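Local atomic coordinates of probable adhesion protein (Pseudomonas aeruginosa PAO1, PDB entry 6R3Z), a protein that probably acts as the periplasmic solute-binding protein of a metal transport system, capturing ferrous iron and related divalent ions for uptake. Residues A140-R143 and N144-Y148; E262-M265 and A266-L269. All coordinates share one frame; numbering follows the deposited sequence.

Each contact lies within one continuous helix, so neither closes a loop, and along the chain they follow in series without nesting or crossing. Contact 1 comes first, near the start of the long helix 138-160, after the parallel sheet of strands 8-11 to 84-86 and before the sheet of strands 172-175 to 244-248. Contact 2 lies on the final modelled helix, 260-277, beyond the second sheet and nearer the metal site. Their centres are about 21 Å apart, yet the two helices meet where Y148 packs on E262, with CE1 of Y148 3.5 Å from OE2 of E262. It is part of a longer junction, with E262 salt-bridged to R151 and L269 against L155 and A159.

Contact 1 (A140-R143 and N144-Y148); sequences AYTR and NARAY
T142 and R146, one helical turn apart, run side by side and point the same way. The methyl CG2 of T142 lies over one face of the R146 guanidinium, toward its rim, 4.2 Å from CZ of R146. CG2 can do this because it stands anti to the backbone N, which leaves OG1 beside that N (chi1 -64°), where the hydroxyl hydrogen-bonds to O of A138. A threonine suits this place: its oxygen is served by the preceding turn while its methyl faces the next. CB of A145 lies in plane at the edge of the same guanidinium.

The spacing comes from regular alpha-helical i to i+4 bonding within helix 138-160, such as N of N144 to O of A140 (2.9 Å) and N of R146 to O of T142 (3.0 Å). Here the helix packs against helices 14-24 and 116-133; the small A145 fits against V123 and A127, while the ring of Y141 meets I23, V24 and L130.

R143 folds back along the helix through a bend at chi3 (59°), which sets one face of its guanidinium against A140, CA of A140 standing 3.6 Å above the plane, toward the rim. Arginine is long enough to lie back so and still reach a water at its edge, which accepts from NH2 of R143 (2.8 Å) and donates to OD1 of N144 (2.9 Å). The asparagine uses both ends of its amide: OD1 takes the water, and ND2 hydrogen-bonds to O of I23, tying this turn to helix 14-24.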
loop_
_atom_site.group_PDB
_atom_site.type_symbol
_atom_site.label_atom_id
_atom_site.label_comp_id
_atom_site.label_asym_id
_atom_site.label_seq_id
_atom_site.Cartn_x
_atom_site.Cartn_y
_atom_site.Cartn_z
ATOM N N ALA A 140 -14.879 18.526 11.038
ATOM C CA ALA A 140 -13.491 18.799 10.623
ATOM C C ALA A 140 -12.873 17.562 9.930
ATOM O O ALA A 140 -12.270 17.697 8.851
ATOM C CB ALA A 140 -12.652 19.206 11.820
ATOM N N TYR A 141 -13.069 16.358 10.515
ATOM C CA TYR A 141 -12.558 15.117 9.922
ATOM C C TYR A 141 -13.147 14.888 8.520
ATOM O O TYR A 141 -12.419 14.532 7.596
ATOM C CB TYR A 141 -12.795 13.887 10.832
ATOM C CG TYR A 141 -12.150 13.949 12.210
ATOM C CD1 TYR A 141 -11.056 14.784 12.461
ATOM C CD2 TYR A 141 -12.610 13.145 13.251
ATOM C CE1 TYR A 141 -10.433 14.804 13.717
ATOM C CE2 TYR A 141 -12.014 13.176 14.513
ATOM C CZ TYR A 141 -10.919 13.994 14.738
ATOM O OH TYR A 141 -10.384 14.052 16.000
ATOM N N THR A 142 -14.449 15.136 8.362
ATOM C CA THR A 142 -15.150 14.993 7.084
ATOM C C THR A 142 -14.595 15.988 6.070
ATOM O O THR A 142 -14.279 15.593 4.939
ATOM C CB THR A 142 -16.677 15.099 7.298
ATOM O OG1 THR A 142 -17.071 13.992 8.121
ATOM C CG2 THR A 142 -17.467 15.059 5.982
ATOM N N ARG A 143 -14.465 17.266 6.479
ATOM C CA ARG A 143 -13.940 18.335 5.620
ATOM C C ARG A 143 -12.511 17.992 5.132
ATOM O O ARG A 143 -12.226 18.075 3.931
ATOM C CB ARG A 143 -13.955 19.659 6.381
ATOM C CG ARG A 143 -13.639 20.881 5.541
ATOM C CD ARG A 143 -13.910 22.160 6.335
ATOM N NE ARG A 143 -13.122 22.231 7.570
ATOM C CZ ARG A 143 -13.637 22.305 8.797
ATOM N NH1 ARG A 143 -14.954 22.344 8.974
ATOM N NH2 ARG A 143 -12.839 22.352 9.855
ATOM N N ASN A 144 -11.645 17.558 6.069
ATOM C CA ASN A 144 -10.254 17.204 5.777
ATOM C C ASN A 144 -10.176 15.988 4.853
ATOM O O ASN A 144 -9.369 15.989 3.917
ATOM C CB ASN A 144 -9.485 16.956 7.071
ATOM C CG ASN A 144 -9.266 18.199 7.918
ATOM O OD1 ASN A 144 -9.397 19.354 7.465
ATOM N ND2 ASN A 144 -8.932 17.991 9.181
ATOM N N ALA A 145 -11.037 14.967 5.086
ATOM C CA ALA A 145 -11.051 13.789 4.233
ATOM C C ALA A 145 -11.429 14.196 2.789
ATOM O O ALA A 145 -10.772 13.750 1.843
ATOM C CB ALA A 145 -12.015 12.742 4.775
ATOM N N ARG A 146 -12.416 15.097 2.634
ATOM C CA ARG A 146 -12.817 15.546 1.298
ATOM C C ARG A 146 -11.688 16.321 0.587
ATOM O O ARG A 146 -11.460 16.072 -0.597
ATOM C CB ARG A 146 -14.147 16.328 1.320
ATOM C CG ARG A 146 -15.348 15.520 1.839
ATOM C CD ARG A 146 -15.622 14.215 1.088
ATOM N NE ARG A 146 -16.784 13.486 1.622
ATOM C CZ ARG A 146 -16.752 12.660 2.668
ATOM N NH1 ARG A 146 -17.857 12.042 3.067
ATOM N NH2 ARG A 146 -15.614 12.452 3.328
ATOM N N ALA A 147 -10.951 17.197 1.312
ATOM C CA ALA A 147 -9.812 17.946 0.744
ATOM C C ALA A 147 -8.684 16.971 0.348
ATOM O O ALA A 147 -8.095 17.105 -0.733
ATOM C CB ALA A 147 -9.285 18.964 1.746
ATOM N N TYR A 148 -8.451 15.952 1.175
ATOM C CA TYR A 148 -7.392 14.985 0.913
ATOM C C TYR A 148 -7.712 14.160 -0.339
ATOM O O TYR A 148 -6.842 14.022 -1.200
ATOM C CB TYR A 148 -7.132 14.088 2.129
ATOM C CG TYR A 148 -5.909 13.203 1.989
ATOM C CD1 TYR A 148 -4.661 13.741 1.664
ATOM C CD2 TYR A 148 -5.978 11.838 2.264
ATOM C CE1 TYR A 148 -3.518 12.938 1.606
ATOM C CE2 TYR A 148 -4.854 11.020 2.162
ATOM C CZ TYR A 148 -3.622 11.576 1.857
ATOM O OH TYR A 148 -2.521 10.759 1.769
HETATM O O HOH W 1 -10.276 21.649 9.013
#

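Contact 2 (E262-M265 and A266-L269); sequences EEEM and ARNL
A first torsion of -83° sets CG of M265 beside its own backbone N, and further bends at chi2 and chi3 curl the thioether so that SD lies 3.9 Å from ND2 of N268. The two side chains cross obliquely, and the flexible methionine also packs on L114, I116, L183 and I251, a buried setting that suits an unbranched, adaptable apolar chain. R267 bends at chi3 (-73°), which brings its guanidinium back along the helix, one face over O of E263 and NH2 4.3 Å from CG of E264; a long arginine can double back in this way.

These groups occupy successive turns of helix 260-277, whose i to i+4 bonds run from N of N268 to O of E264 (2.9 Å) and from N of L269 to O of M265 (2.9 Å). L269 leaves the same helix toward L155 and A159 of helix 138-160, joining the two helices through apolar side chains. On another side, the amide of N268 offers an N-H beside the buried thioether, ND2 bonding to O of S249, next in sequence to the metal ligand H250.

OE2 of E264 and NH2 of R267 stand 4.6 Å apart, beyond a salt bridge. A water links them instead, donating to OE2 of E264 (2.7 Å) and accepting weakly from NH2 of R267 (3.1 Å). E264 has direct partners as well: K260 forms a salt bridge with OE2, and OG of S249 hydrogen-bonds to OE1. With a lysine, a hydroxyl, a water and a nearby arginine around it, the carboxylate is probably favoured in its ionised form.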
loop_
_atom_site.group_PDB
_atom_site.type_symbol
_atom_site.label_atom_id
_atom_site.label_comp_id
_atom_site.label_asym_id
_atom_site.label_seq_id
_atom_site.Cartn_x
_atom_site.Cartn_y
_atom_site.Cartn_z
ATOM N N GLU A 262 1.137 10.599 -0.710
ATOM C CA GLU A 262 0.946 11.308 -1.976
ATOM C C GLU A 262 2.258 11.471 -2.791
ATOM O O GLU A 262 2.231 11.296 -4.012
ATOM C CB GLU A 262 0.200 12.632 -1.785
ATOM C CG GLU A 262 0.909 13.733 -1.046
ATOM C CD GLU A 262 -0.165 14.687 -0.557
ATOM O OE1 GLU A 262 -0.636 15.544 -1.342
ATOM O OE2 GLU A 262 -0.586 14.518 0.605
ATOM N N GLU A 263 3.392 11.695 -2.121
ATOM C CA GLU A 263 4.702 11.831 -2.772
ATOM C C GLU A 263 5.085 10.542 -3.524
ATOM O O GLU A 263 5.385 10.588 -4.724
ATOM C CB GLU A 263 5.805 12.212 -1.750
ATOM C CG GLU A 263 5.691 13.642 -1.247
ATOM C CD GLU A 263 6.514 13.973 -0.014
ATOM O OE1 GLU A 263 7.639 13.441 0.118
ATOM O OE2 GLU A 263 6.036 14.781 0.817
ATOM N N GLU A 264 5.004 9.396 -2.835
ATOM C CA GLU A 264 5.389 8.093 -3.405
ATOM C C GLU A 264 4.363 7.556 -4.393
ATOM O O GLU A 264 4.765 6.915 -5.369
ATOM C CB GLU A 264 5.730 7.106 -2.305
ATOM C CG GLU A 264 6.843 7.693 -1.448
ATOM C CD GLU A 264 7.589 6.780 -0.510
ATOM O OE1 GLU A 264 7.272 5.569 -0.470
ATOM O OE2 GLU A 264 8.482 7.292 0.207
ATOM N N MET A 265 3.048 7.840 -4.189
ATOM C CA MET A 265 2.059 7.409 -5.183
ATOM C C MET A 265 2.242 8.185 -6.487
ATOM O O MET A 265 2.093 7.599 -7.553
ATOM C CB MET A 265 0.620 7.555 -4.696
ATOM C CG MET A 265 0.166 6.407 -3.871
ATOM S SD MET A 265 0.217 4.729 -4.641
ATOM C CE MET A 265 -1.078 4.848 -5.849
ATOM N N ALA A 266 2.573 9.498 -6.403
ATOM C CA ALA A 266 2.808 10.308 -7.612
ATOM C C ALA A 266 3.983 9.666 -8.403
ATOM O O ALA A 266 3.852 9.424 -9.601
ATOM C CB ALA A 266 3.128 11.751 -7.235
ATOM N N ARG A 267 5.070 9.286 -7.696
ATOM C CA ARG A 267 6.221 8.636 -8.325
ATOM C C ARG A 267 5.861 7.258 -8.903
ATOM O O ARG A 267 6.315 6.933 -10.008
ATOM C CB ARG A 267 7.428 8.590 -7.380
ATOM C CG ARG A 267 7.993 10.010 -7.175
ATOM C CD ARG A 267 9.474 9.995 -6.852
ATOM N NE ARG A 267 9.730 9.529 -5.491
ATOM C CZ ARG A 267 9.808 10.326 -4.430
ATOM N NH1 ARG A 267 9.627 11.637 -4.559
ATOM N NH2 ARG A 267 10.063 9.821 -3.232
ATOM N N ASN A 268 4.991 6.497 -8.204
ATOM C CA ASN A 268 4.520 5.180 -8.661
ATOM C C ASN A 268 3.754 5.335 -9.987
ATOM O O ASN A 268 4.080 4.682 -10.976
ATOM C CB ASN A 268 3.624 4.539 -7.611
ATOM C CG ASN A 268 4.424 3.796 -6.561
ATOM O OD1 ASN A 268 5.644 3.624 -6.691
ATOM N ND2 ASN A 268 3.751 3.343 -5.512
ATOM N N LEU A 269 2.766 6.226 -10.005
ATOM C CA LEU A 269 1.989 6.489 -11.218
ATOM C C LEU A 269 2.858 6.997 -12.384
ATOM O O LEU A 269 2.637 6.592 -13.527
ATOM C CB LEU A 269 0.820 7.438 -10.910
ATOM C CG LEU A 269 -0.299 6.865 -10.001
ATOM C CD1 LEU A 269 -1.375 7.908 -9.726
ATOM C CD2 LEU A 269 -0.962 5.637 -10.614
HETATM O O HOH W 2 9.471 9.762 -0.183
#